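Local coordinates for protein fatty acid amide hydrolase (Candida albicans, PDB 6KVR) that probably hydrolyses monocarboxylic acid amides to the carboxylate and ammonium, as a member of the amidase signature family, at residues V31-R35 / N214-G218; T416-W421 / E476-N480. One frame throughout, in Å; residues are numbered along the deposited sequence.

Contact 1. Residues V31-R35 / N214-G218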
loop_
_atom_site.group_PDB
_atom_site.type_symbol
_atom_site.label_atom_id
_atom_site.label_comp_id
_atom_site.label_asym_id
_atom_site.label_seq_id
_atom_site.Cartn_x
_atom_site.Cartn_y
_atom_site.Cartn_z
ATOM N N VAL A 31 27.335 -17.288 -21.352
ATOM C CA VAL A 31 26.115 -17.130 -22.141
ATOM C C VAL A 31 25.997 -18.243 -23.174
ATOM O O VAL A 31 24.929 -18.849 -23.337
ATOM C CB VAL A 31 26.078 -15.741 -22.804
ATOM C CG1 VAL A 31 24.857 -15.610 -23.725
ATOM C CG2 VAL A 31 26.067 -14.657 -21.762
ATOM N N GLU A 32 27.099 -18.546 -23.868
ATOM C CA GLU A 32 27.077 -19.606 -24.880
ATOM C C GLU A 32 26.706 -20.961 -24.277
ATOM O O GLU A 32 25.901 -21.705 -24.854
ATOM C CB GLU A 32 28.432 -19.667 -25.588
ATOM C CG GLU A 32 28.792 -18.360 -26.303
ATOM C CD GLU A 32 30.231 -18.331 -26.820
ATOM O OE1 GLU A 32 30.523 -17.536 -27.746
ATOM O OE2 GLU A 32 31.077 -19.085 -26.277
ATOM N N LYS A 33 27.276 -21.303 -23.121
ATOM C CA LYS A 33 26.845 -22.506 -22.412
ATOM C C LYS A 33 25.343 -22.474 -22.130
ATOM O O LYS A 33 24.646 -23.479 -22.317
ATOM C CB LYS A 33 27.653 -22.638 -21.120
ATOM C CG LYS A 33 27.192 -23.717 -20.149
ATOM C CD LYS A 33 27.515 -25.120 -20.640
ATOM C CE LYS A 33 27.361 -26.114 -19.491
ATOM N NZ LYS A 33 26.551 -25.530 -18.354
ATOM N N TYR A 34 24.822 -21.314 -21.701
ATOM C CA TYR A 34 23.388 -21.192 -21.437
ATOM C C TYR A 34 22.573 -21.428 -22.705
ATOM O O TYR A 34 21.502 -22.052 -22.661
ATOM C CB TYR A 34 23.087 -19.808 -20.852
ATOM C CG TYR A 34 21.672 -19.572 -20.330
ATOM C CD1 TYR A 34 20.648 -19.163 -21.178
ATOM C CD2 TYR A 34 21.379 -19.693 -18.981
ATOM C CE1 TYR A 34 19.371 -18.908 -20.698
ATOM C CE2 TYR A 34 20.102 -19.450 -18.488
ATOM C CZ TYR A 34 19.099 -19.052 -19.347
ATOM O OH TYR A 34 17.828 -18.803 -18.845
ATOM N N ARG A 35 23.056 -20.921 -23.842
ATOM C CA ARG A 35 22.356 -21.139 -25.104
ATOM C C ARG A 35 22.407 -22.604 -25.509
ATOM O O ARG A 35 21.400 -23.170 -25.964
ATOM C CB ARG A 35 22.965 -20.270 -26.201
ATOM C CG ARG A 35 22.785 -18.790 -26.001
ATOM C CD ARG A 35 23.535 -18.029 -27.072
ATOM N NE ARG A 35 23.563 -16.592 -26.836
ATOM C CZ ARG A 35 24.547 -15.800 -27.236
ATOM N NH1 ARG A 35 25.617 -16.287 -27.845
ATOM N NH2 ARG A 35 24.459 -14.491 -27.018
ATOM N N ASN A 214 17.277 -9.418 -25.914
ATOM C CA ASN A 214 18.211 -9.684 -24.828
ATOM C C ASN A 214 19.441 -10.391 -25.397
ATOM O O ASN A 214 19.421 -10.913 -26.517
ATOM C CB ASN A 214 17.556 -10.532 -23.735
ATOM C CG ASN A 214 17.266 -11.949 -24.203
ATOM O OD1 ASN A 214 18.148 -12.812 -24.181
ATOM N ND2 ASN A 214 16.028 -12.195 -24.628
ATOM N N ASN A 215 20.509 -10.420 -24.601
ATOM C CA ASN A 215 21.781 -10.987 -25.030
ATOM C C ASN A 215 21.880 -12.492 -24.826
ATOM O O ASN A 215 22.933 -13.061 -25.117
ATOM C CB ASN A 215 22.941 -10.303 -24.300
ATOM C CG ASN A 215 23.304 -8.976 -24.933
ATOM O OD1 ASN A 215 23.415 -8.876 -26.157
ATOM N ND2 ASN A 215 23.468 -7.947 -24.113
ATOM N N PHE A 216 20.839 -13.153 -24.319
ATOM C CA PHE A 216 20.900 -14.606 -24.166
ATOM C C PHE A 216 20.347 -15.307 -25.407
ATOM O O PHE A 216 21.047 -16.091 -26.045
ATOM C CB PHE A 216 20.112 -15.072 -22.934
ATOM C CG PHE A 216 20.658 -14.614 -21.610
ATOM C CD1 PHE A 216 20.386 -13.342 -21.127
ATOM C CD2 PHE A 216 21.359 -15.494 -20.794
ATOM C CE1 PHE A 216 20.852 -12.937 -19.871
ATOM C CE2 PHE A 216 21.819 -15.093 -19.543
ATOM C CZ PHE A 216 21.561 -13.817 -19.085
ATOM N N THR A 217 19.097 -15.013 -25.762
ATOM C CA THR A 217 18.378 -15.712 -26.822
ATOM C C THR A 217 17.915 -14.818 -27.965
ATOM O O THR A 217 17.266 -15.326 -28.887
ATOM C CB THR A 217 17.137 -16.408 -26.243
ATOM O OG1 THR A 217 16.289 -15.422 -25.619
ATOM C CG2 THR A 217 17.547 -17.459 -25.212
ATOM N N GLY A 218 18.172 -13.506 -27.914
ATOM C CA GLY A 218 17.786 -12.631 -29.024
ATOM C C GLY A 218 16.342 -12.170 -28.921
ATOM O O GLY A 218 15.907 -11.693 -27.868
#
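The rings of F216 and Y34, both buried, form the packed half of this contact, an edge-to-face pair with centroids 5.2 Å apart and planes at 63°. The edge of F216 is directed at the tyrosine face, where F216 CD2 lies 3.8 Å from Y34 CD1, toward the rim of the ring. Y34 reaches the loop because its CG stands anti to the backbone N (chi1 -172°). One helical turn earlier, buried V31 adds its CG1 methyl, 3.5 Å from the carbonyl O of N215 and against a face of the R35 guanidinium.

R35, only partly buried, makes the polar, more solvent-facing half; its chain, extended from CG to NE, carries the guanidinium to the loop. NE donates to F216 O at 2.7 Å, and NH2 donates to N215 O at 2.8 Å. F216 O lies close to the guanidinium plane and N215 O is tilted from it; two bonds to separate nitrogens limit its rotation. The loop is shaped from within: N214 OD1 accepts from F216 N at 2.7 Å, an Asx turn, and from T217 N, completing an Asx motif, bracing consistent with keeping both carbonyls turned toward R35.

H169 stacks on F216 and also meets the Y34 ring, while N215 ND2 is bound by E413 and by P414 O. The F216 side chain lies about 9 Å from that of L207, predicted to bind substrate. The contact thus fastens the N-terminal helix 20-40 to the loop that joins strand 199-201, next to the edge of the large mixed sheet, to the short strand 221-222.

Contact 2. Residues T416-W421 / E476-N480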
loop_
_atom_site.group_PDB
_atom_site.type_symbol
_atom_site.label_atom_id
_atom_site.label_comp_id
_atom_site.label_asym_id
_atom_site.label_seq_id
_atom_site.Cartn_x
_atom_site.Cartn_y
_atom_site.Cartn_z
ATOM N N THR A 416 21.180 -3.022 -25.613
ATOM C CA THR A 416 20.162 -3.162 -26.648
ATOM C C THR A 416 19.586 -1.791 -27.034
ATOM O O THR A 416 19.666 -0.814 -26.278
ATOM C CB THR A 416 19.094 -4.124 -26.117
ATOM O OG1 THR A 416 19.553 -5.481 -26.284
ATOM C CG2 THR A 416 17.731 -3.903 -26.718
ATOM N N LYS A 417 19.018 -1.714 -28.240
ATOM C CA LYS A 417 18.452 -0.457 -28.727
ATOM C C LYS A 417 17.354 0.070 -27.799
ATOM O O LYS A 417 17.354 1.248 -27.417
ATOM C CB LYS A 417 17.901 -0.643 -30.146
ATOM C CG LYS A 417 17.190 0.597 -30.680
ATOM C CD LYS A 417 16.498 0.348 -32.007
ATOM C CE LYS A 417 15.422 1.401 -32.233
ATOM N NZ LYS A 417 14.551 1.039 -33.371
ATOM N N LEU A 418 16.389 -0.775 -27.450
ATOM C CA LEU A 418 15.323 -0.269 -26.587
ATOM C C LEU A 418 15.774 -0.106 -25.144
ATOM O O LEU A 418 15.044 0.498 -24.357
ATOM C CB LEU A 418 14.078 -1.169 -26.669
ATOM C CG LEU A 418 13.350 -1.039 -28.020
ATOM C CD1 LEU A 418 12.022 -1.799 -28.061
ATOM C CD2 LEU A 418 13.155 0.449 -28.414
ATOM N N THR A 419 16.964 -0.603 -24.793
ATOM C CA THR A 419 17.524 -0.357 -23.466
ATOM C C THR A 419 18.047 1.068 -23.376
ATOM O O THR A 419 17.759 1.783 -22.410
ATOM C CB THR A 419 18.637 -1.368 -23.166
ATOM O OG1 THR A 419 18.056 -2.610 -22.763
ATOM C CG2 THR A 419 19.557 -0.885 -22.066
ATOM N N LYS A 420 18.810 1.493 -24.389
ATOM C CA LYS A 420 19.169 2.900 -24.534
ATOM C C LYS A 420 17.927 3.786 -24.473
ATOM O O LYS A 420 17.938 4.856 -23.857
ATOM C CB LYS A 420 19.907 3.105 -25.859
ATOM C CG LYS A 420 21.198 2.285 -26.001
ATOM C CD LYS A 420 21.857 2.520 -27.373
ATOM C CE LYS A 420 23.269 1.955 -27.437
ATOM N NZ LYS A 420 23.871 2.073 -28.808
ATOM N N TRP A 421 16.843 3.342 -25.105
ATOM C CA TRP A 421 15.606 4.108 -25.101
ATOM C C TRP A 421 15.074 4.309 -23.676
ATOM O O TRP A 421 14.790 5.440 -23.266
ATOM C CB TRP A 421 14.574 3.398 -25.994
ATOM C CG TRP A 421 13.245 4.050 -26.007
ATOM C CD1 TRP A 421 12.120 3.630 -25.351
ATOM C CD2 TRP A 421 12.888 5.271 -26.674
ATOM N NE1 TRP A 421 11.080 4.502 -25.588
ATOM C CE2 TRP A 421 11.527 5.522 -26.387
ATOM C CE3 TRP A 421 13.581 6.169 -27.490
ATOM C CZ2 TRP A 421 10.843 6.630 -26.901
ATOM C CZ3 TRP A 421 12.905 7.275 -27.994
ATOM C CH2 TRP A 421 11.551 7.496 -27.698
ATOM N N GLU A 476 11.996 -4.240 -31.787
ATOM C CA GLU A 476 12.859 -3.121 -31.412
ATOM C C GLU A 476 12.332 -1.782 -31.930
ATOM O O GLU A 476 13.093 -0.813 -32.046
ATOM C CB GLU A 476 14.301 -3.352 -31.885
ATOM C CG GLU A 476 14.902 -4.713 -31.490
ATOM C CD GLU A 476 16.437 -4.745 -31.578
ATOM O OE1 GLU A 476 17.146 -4.313 -30.626
ATOM O OE2 GLU A 476 16.938 -5.205 -32.630
ATOM N N GLU A 477 11.030 -1.693 -32.202
ATOM C CA GLU A 477 10.424 -0.485 -32.770
ATOM C C GLU A 477 9.127 -0.137 -32.042
ATOM O O GLU A 477 8.095 0.142 -32.657
ATOM C CB GLU A 477 10.191 -0.658 -34.278
ATOM C CG GLU A 477 11.474 -0.498 -35.105
ATOM C CD GLU A 477 11.227 -0.470 -36.607
ATOM O OE1 GLU A 477 10.766 0.572 -37.124
ATOM O OE2 GLU A 477 11.547 -1.483 -37.272
ATOM N N VAL A 478 9.160 -0.153 -30.710
ATOM C CA VAL A 478 8.013 0.275 -29.921
ATOM C C VAL A 478 8.517 1.196 -28.814
ATOM O O VAL A 478 9.332 0.789 -27.976
ATOM C CB VAL A 478 7.204 -0.914 -29.364
ATOM C CG1 VAL A 478 8.105 -1.969 -28.708
ATOM C CG2 VAL A 478 6.122 -0.437 -28.422
ATOM N N TYR A 479 8.029 2.440 -28.820
ATOM C CA TYR A 479 8.584 3.554 -28.068
ATOM C C TYR A 479 7.616 4.189 -27.083
ATOM O O TYR A 479 8.053 4.680 -26.038
ATOM C CB TYR A 479 9.060 4.644 -29.035
ATOM C CG TYR A 479 9.933 4.124 -30.165
ATOM C CD1 TYR A 479 11.296 3.907 -29.973
ATOM C CD2 TYR A 479 9.396 3.853 -31.410
ATOM C CE1 TYR A 479 12.098 3.427 -30.992
ATOM C CE2 TYR A 479 10.182 3.373 -32.444
ATOM C CZ TYR A 479 11.530 3.167 -32.228
ATOM O OH TYR A 479 12.302 2.694 -33.250
ATOM N N ASN A 480 6.321 4.212 -27.387
ATOM C CA ASN A 480 5.330 4.893 -26.567
ATOM C C ASN A 480 4.548 3.891 -25.725
ATOM O O ASN A 480 3.827 3.042 -26.270
ATOM C CB ASN A 480 4.367 5.690 -27.440
ATOM C CG ASN A 480 3.168 6.155 -26.671
ATOM O OD1 ASN A 480 3.302 6.738 -25.600
ATOM N ND2 ASN A 480 1.986 5.866 -27.183
HETATM O O HOH W 1 19.655 -3.490 -30.576
#
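K417 NZ stands at the centre of the first shell, donating to the carbonyl O of E476 at 2.7 Å and to Y479 OH at 2.8 Å. The lysine reaches both acceptors by leaving the helix with CG anti to the backbone N (chi1 175°) and staying extended to its tip, which meets the edge of the tyrosine ring near its plane. The carboxylates of E476 and E477 lie farther off without touching the ammonium, though their charge could stabilise it at longer range.

One turn on, W421 takes the other end of Y479. The tyrosine edge meets the indole face, planes at 72°, with Y479 CD1 above the centre of the indole. The contact is close at the root of the side chain, where Y479 CB is 3.4 Å from W421 CZ2. Indole NE1 also donates to Y479 O at 3.1 Å, meeting a lone pair in the carbonyl plane, though bent (136°); Y425 OH also hydrogen-bonds that oxygen. Between lysine and tryptophan, L418 fills in: its CD1 packs 3.7 Å from E476 CA and also meets V478 CG1, while CD2 faces Y479.

Farther out, a water accepts from K417 N at the start of the helix and donates to E476 OE1 at 2.6 Å, tying the glutamate to the first turn. The strand-to-helix loop is positioned by E527, which accepts from the backbone N of Y479 and N480, and by D211, which accepts from E476 N. The L418 side chain lies about 10 Å from that of S233, a predicted charge-relay residue, probably beyond its first shell. Short helix 417-423 is thereby docked on the loop between strand 462-466 and helix 482-490, with L523 of helix 522-529 touching both W421 and Y479.

Overall arrangement
Both contacts dock a helix on an irregular loop and include an edge-to-face aromatic pair, but they share no element and do not touch, their nearest atoms being about 5 Å apart. Contact 1 has mostly buried residues, yet its centre lies about 21 Å from the centre of the chain, that of contact 2 about 17 Å; it joins helix 20-40 to the loop ahead of strand 221-222. Contact 2 is partly buried and larger in area. Across contact 1 the charged group is met by backbone acceptors alone; contact 2 combines backbone and side-chain acceptors with a water bridge. Q205 lies near both, touching N215 and accepting from T416 N.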